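PDB 6SEI: structure-specific endonuclease subunit SLX4 from Thielavia terrestris, which probably acts as the regulatory subunit of the SLX1-SLX4 endonuclease, which cuts branched DNA structures that arise during repair and recombination. Local coordinates for residues T24-T29 with D66-D71; D55-L60 with G72-G77. All coordinates share one frame; numbering follows the deposited sequence.

Interactions 1 and 2 illustrate how one helix can organise a small helical domain, here the Slx4 endonuclease domain of the helix-turn-helix clan. Both draw on helix 53-67: interaction 2 uses its earlier part, interaction 1 its last turn and the loop beyond. Their centres lie 12 Å apart, and their segments alternate in sequence, in the order 24-29, 55-60, 66-71, 72-77. The chain therefore docks the end of helix 53-67 back on helix 12-29, then folds the following loop against helix 53-67 itself as helix 76-85 begins. Ala26 packs on Leu60 and Trp59, so the two contacts adjoin, one near the surface and the other buried.

Interaction 1 of 2, residues T24-T29 with D66-D71; sequences TQAVVT and DRVGYD. With CA (calcium ion), chain H.
Arg67 reaches across from the last turn of helix 53-67 to segment 24-29 of helix 12-29. Its CG lies anti to the backbone N, the chain stays extended through chi2 and bends at chi3 (81°), and the guanidinium then meets the helix with its edge. One nitrogen makes both bonds: NH2 donates to Ala26 O at 3.1 Å, nearly straight and along a lone pair in the carbonyl plane, and to Thr29 OG1 at 2.8 Å on a more bent path. Both acceptors lie in the guanidinium plane, so the pair fixes its rotation. Thr29 OG1 in turn donates to Gln25 O, 2.7 Å away, from above the carbonyl plane. The positive guanidinium would probably be favoured by the partial negative charge of the carbonyl near the C-terminal end of helix 12-29.

Next in sequence, Val68 points at the helix. Its CG1 rests 3.7 Å from Ala26 CA, while its CG2 meets Ala26 CB at 3.9 Å, so one methyl rests on the backbone of Ala26 and the other on its side chain. An alanine here removes both methyls and would probably loosen the fit of the helix end on helix 12-29. Val68 is the first residue to leave helical geometry, and Gly69, with positive phi, is the C-prime residue of a Schellman motif closing helix 53-67. The calcium site spans this helix end: Asp66, in the last helical turn, binds the ion through OD1 at 2.6 Å, and Asp71, beyond the glycine, through OD1 at 2.4 Å, with a water 2.3 Å from it, so the ion bridges the helix end and the outgoing loop.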
# COMPACT_ATOMS: atom_id res chain seq x y z
N THR B 24 -18.28 30.44 -26.40
CA THR B 24 -17.78 29.56 -27.45
C THR B 24 -18.36 29.95 -28.80
O THR B 24 -17.61 30.19 -29.76
CB THR B 24 -18.12 28.11 -27.11
OG1 THR B 24 -17.64 27.80 -25.80
CG2 THR B 24 -17.47 27.16 -28.11
N GLN B 25 -19.69 30.05 -28.89
CA GLN B 25 -20.31 30.39 -30.16
C GLN B 25 -19.86 31.76 -30.65
O GLN B 25 -19.65 31.96 -31.85
CB GLN B 25 -21.83 30.34 -30.03
CG GLN B 25 -22.54 29.88 -31.29
CD GLN B 25 -22.57 28.36 -31.43
OE1 GLN B 25 -21.52 27.71 -31.52
NE2 GLN B 25 -23.77 27.79 -31.44
N ALA B 26 -19.68 32.72 -29.74
CA ALA B 26 -19.22 34.04 -30.13
C ALA B 26 -17.84 33.97 -30.78
O ALA B 26 -17.62 34.53 -31.86
CB ALA B 26 -19.20 34.98 -28.92
N VAL B 27 -16.90 33.27 -30.14
CA VAL B 27 -15.56 33.12 -30.69
C VAL B 27 -15.60 32.33 -31.99
O VAL B 27 -15.02 32.74 -33.00
CB VAL B 27 -14.64 32.43 -29.66
CG1 VAL B 27 -13.25 32.21 -30.24
CG2 VAL B 27 -14.56 33.25 -28.38
N VAL B 28 -16.32 31.21 -31.99
CA VAL B 28 -16.21 30.23 -33.07
C VAL B 28 -16.83 30.73 -34.37
O VAL B 28 -16.31 30.46 -35.46
CB VAL B 28 -16.84 28.90 -32.60
CG1 VAL B 28 -17.33 28.08 -33.77
CG2 VAL B 28 -15.84 28.11 -31.78
N THR B 29 -17.93 31.48 -34.29
CA THR B 29 -18.69 31.86 -35.47
C THR B 29 -18.28 33.22 -36.04
O THR B 29 -18.86 33.65 -37.04
CB THR B 29 -20.19 31.86 -35.16
OG1 THR B 29 -20.48 32.89 -34.20
CG2 THR B 29 -20.61 30.51 -34.61
N ASP B 66 -23.89 39.89 -27.61
CA ASP B 66 -25.18 40.34 -28.12
C ASP B 66 -25.48 39.72 -29.48
O ASP B 66 -26.64 39.41 -29.79
CB ASP B 66 -25.19 41.87 -28.22
CG ASP B 66 -26.58 42.44 -28.38
OD1 ASP B 66 -27.56 41.74 -28.06
OD2 ASP B 66 -26.69 43.61 -28.82
N ARG B 67 -24.45 39.54 -30.30
CA ARG B 67 -24.63 38.94 -31.62
C ARG B 67 -25.18 37.53 -31.52
O ARG B 67 -26.12 37.16 -32.23
CB ARG B 67 -23.30 38.95 -32.38
CG ARG B 67 -23.42 38.70 -33.86
CD ARG B 67 -22.05 38.52 -34.48
NE ARG B 67 -21.54 37.16 -34.30
CZ ARG B 67 -20.41 36.87 -33.65
NH1 ARG B 67 -19.68 37.84 -33.11
NH2 ARG B 67 -20.02 35.61 -33.53
N VAL B 68 -24.61 36.72 -30.63
CA VAL B 68 -24.98 35.32 -30.50
C VAL B 68 -26.07 35.15 -29.45
O VAL B 68 -26.28 34.06 -28.91
CB VAL B 68 -23.75 34.45 -30.16
CG1 VAL B 68 -22.73 34.52 -31.29
CG2 VAL B 68 -23.13 34.88 -28.85
N GLY B 69 -26.77 36.24 -29.14
CA GLY B 69 -27.99 36.15 -28.35
C GLY B 69 -27.84 36.21 -26.85
O GLY B 69 -28.70 35.69 -26.14
N TYR B 70 -26.78 36.83 -26.33
CA TYR B 70 -26.57 36.95 -24.89
C TYR B 70 -26.49 38.43 -24.54
O TYR B 70 -25.48 39.09 -24.80
CB TYR B 70 -25.32 36.21 -24.44
CG TYR B 70 -25.02 36.36 -22.97
CD1 TYR B 70 -25.85 35.79 -22.01
CD2 TYR B 70 -23.92 37.09 -22.54
CE1 TYR B 70 -25.58 35.94 -20.66
CE2 TYR B 70 -23.65 37.24 -21.19
CZ TYR B 70 -24.48 36.66 -20.26
OH TYR B 70 -24.20 36.81 -18.92
N ASP B 71 -27.57 38.95 -23.95
CA ASP B 71 -27.56 40.28 -23.36
C ASP B 71 -26.97 40.20 -21.96
O ASP B 71 -27.47 39.43 -21.12
CB ASP B 71 -28.97 40.86 -23.32
CG ASP B 71 -29.74 40.62 -24.60
OD1 ASP B 71 -29.09 40.38 -25.64
OD2 ASP B 71 -30.99 40.67 -24.57
CA CA H . -30.07 41.57 -27.46
O HOH W 1 -29.25 43.77 -27.53

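Interaction 2 of 2, residues D55-L60 with G72-G77; sequences DLTAWL and GEVAPG
The backbones come closest at Thr57 and Pro76, whose CA atoms are 5.5 Å apart, where segment 72-77 changes from an extended loop into the first turn of helix 76-85. Thr57, pointing at that turn, takes the largest single share of the contact. Its CG2, anti to the backbone N, reaches over the start of the proline, 3.6 Å from Pro76 N and 3.7 Å from Pro76 CD, while its OG1 lies alongside, 3.7 Å from Pro76 CB. That hydroxyl is bonded to Leu53 O one turn back in its own helix, so its contacts with the loop are packing and no hydrogen bond crosses the interface. Here two helices of the Slx4 endonuclease domain are joined by a loop that doubles back on the first of them, with Ala75 as N-cap of the second. Two residues before the proline, Val74 turns CG1 inward to meet Thr57 CG2 at 4.0 Å and Leu60 CB at 4.2 Å, touching two residues that lie about a turn apart on the same face of the helix. Its backbone N is held by Asn61 OD1. Val79 of helix 76-85 touches Thr57, Leu60 and Val74 alike, and Ile23 of helix 12-29 packs on both Leu60 and Val74.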
# COMPACT_ATOMS: atom_id res chain seq x y z
N ASP B 55 -8.21 41.69 -23.36
CA ASP B 55 -8.41 41.92 -24.78
C ASP B 55 -9.59 41.11 -25.31
O ASP B 55 -10.50 41.66 -25.94
CB ASP B 55 -7.14 41.60 -25.55
CG ASP B 55 -6.08 42.66 -25.38
OD1 ASP B 55 -6.40 43.74 -24.85
OD2 ASP B 55 -4.92 42.41 -25.79
N LEU B 56 -9.58 39.79 -25.08
CA LEU B 56 -10.72 38.98 -25.47
C LEU B 56 -11.96 39.37 -24.68
O LEU B 56 -13.08 39.38 -25.22
CB LEU B 56 -10.41 37.50 -25.28
CG LEU B 56 -11.58 36.55 -25.60
CD1 LEU B 56 -11.90 36.57 -27.08
CD2 LEU B 56 -11.30 35.14 -25.12
N THR B 57 -11.79 39.71 -23.40
CA THR B 57 -12.91 40.15 -22.57
C THR B 57 -13.59 41.37 -23.19
O THR B 57 -14.82 41.40 -23.33
CB THR B 57 -12.42 40.48 -21.16
OG1 THR B 57 -11.60 39.41 -20.68
CG2 THR B 57 -13.60 40.67 -20.21
N ALA B 58 -12.80 42.38 -23.57
CA ALA B 58 -13.38 43.58 -24.17
C ALA B 58 -14.05 43.26 -25.50
O ALA B 58 -15.09 43.83 -25.83
CB ALA B 58 -12.29 44.63 -24.36
N TRP B 59 -13.47 42.34 -26.27
CA TRP B 59 -14.01 42.00 -27.58
C TRP B 59 -15.38 41.34 -27.47
O TRP B 59 -16.27 41.59 -28.29
CB TRP B 59 -13.04 41.10 -28.34
CG TRP B 59 -13.48 40.72 -29.71
CD1 TRP B 59 -13.42 41.49 -30.84
CD2 TRP B 59 -14.05 39.47 -30.12
NE1 TRP B 59 -13.91 40.80 -31.92
CE2 TRP B 59 -14.31 39.56 -31.51
CE3 TRP B 59 -14.37 38.28 -29.45
CZ2 TRP B 59 -14.86 38.51 -32.23
CZ3 TRP B 59 -14.92 37.24 -30.17
CH2 TRP B 59 -15.16 37.36 -31.55
N LEU B 60 -15.56 40.48 -26.46
CA LEU B 60 -16.84 39.79 -26.30
C LEU B 60 -17.95 40.75 -25.89
O LEU B 60 -19.11 40.56 -26.29
CB LEU B 60 -16.70 38.67 -25.27
CG LEU B 60 -15.81 37.48 -25.64
CD1 LEU B 60 -15.30 36.78 -24.39
CD2 LEU B 60 -16.56 36.50 -26.52
N GLY B 72 -25.92 40.96 -21.71
CA GLY B 72 -25.20 40.91 -20.45
C GLY B 72 -23.71 41.03 -20.70
O GLY B 72 -23.21 40.81 -21.80
N GLU B 73 -22.99 41.40 -19.65
CA GLU B 73 -21.56 41.63 -19.74
C GLU B 73 -20.80 40.46 -19.14
O GLU B 73 -21.24 39.85 -18.16
CB GLU B 73 -21.17 42.93 -19.03
CG GLU B 73 -21.61 44.19 -19.77
CD GLU B 73 -20.47 45.17 -19.96
OE1 GLU B 73 -19.85 45.57 -18.95
OE2 GLU B 73 -20.19 45.54 -21.13
N VAL B 74 -19.66 40.14 -19.74
CA VAL B 74 -18.80 39.06 -19.27
C VAL B 74 -17.66 39.65 -18.46
O VAL B 74 -17.14 40.73 -18.79
CB VAL B 74 -18.29 38.21 -20.46
CG1 VAL B 74 -17.08 38.84 -21.14
CG2 VAL B 74 -17.99 36.79 -20.02
N ALA B 75 -17.29 38.98 -17.38
CA ALA B 75 -16.20 39.46 -16.55
C ALA B 75 -14.91 38.74 -16.91
O ALA B 75 -14.94 37.55 -17.25
CB ALA B 75 -16.51 39.24 -15.06
N PRO B 76 -13.77 39.44 -16.85
CA PRO B 76 -12.51 38.81 -17.29
C PRO B 76 -12.21 37.50 -16.57
O PRO B 76 -11.62 36.60 -17.18
CB PRO B 76 -11.45 39.88 -17.00
CG PRO B 76 -12.13 40.91 -16.14
CD PRO B 76 -13.58 40.85 -16.47
N GLY B 77 -12.60 37.37 -15.31
CA GLY B 77 -12.41 36.11 -14.62
C GLY B 77 -13.27 35.00 -15.18
O GLY B 77 -12.84 33.84 -15.26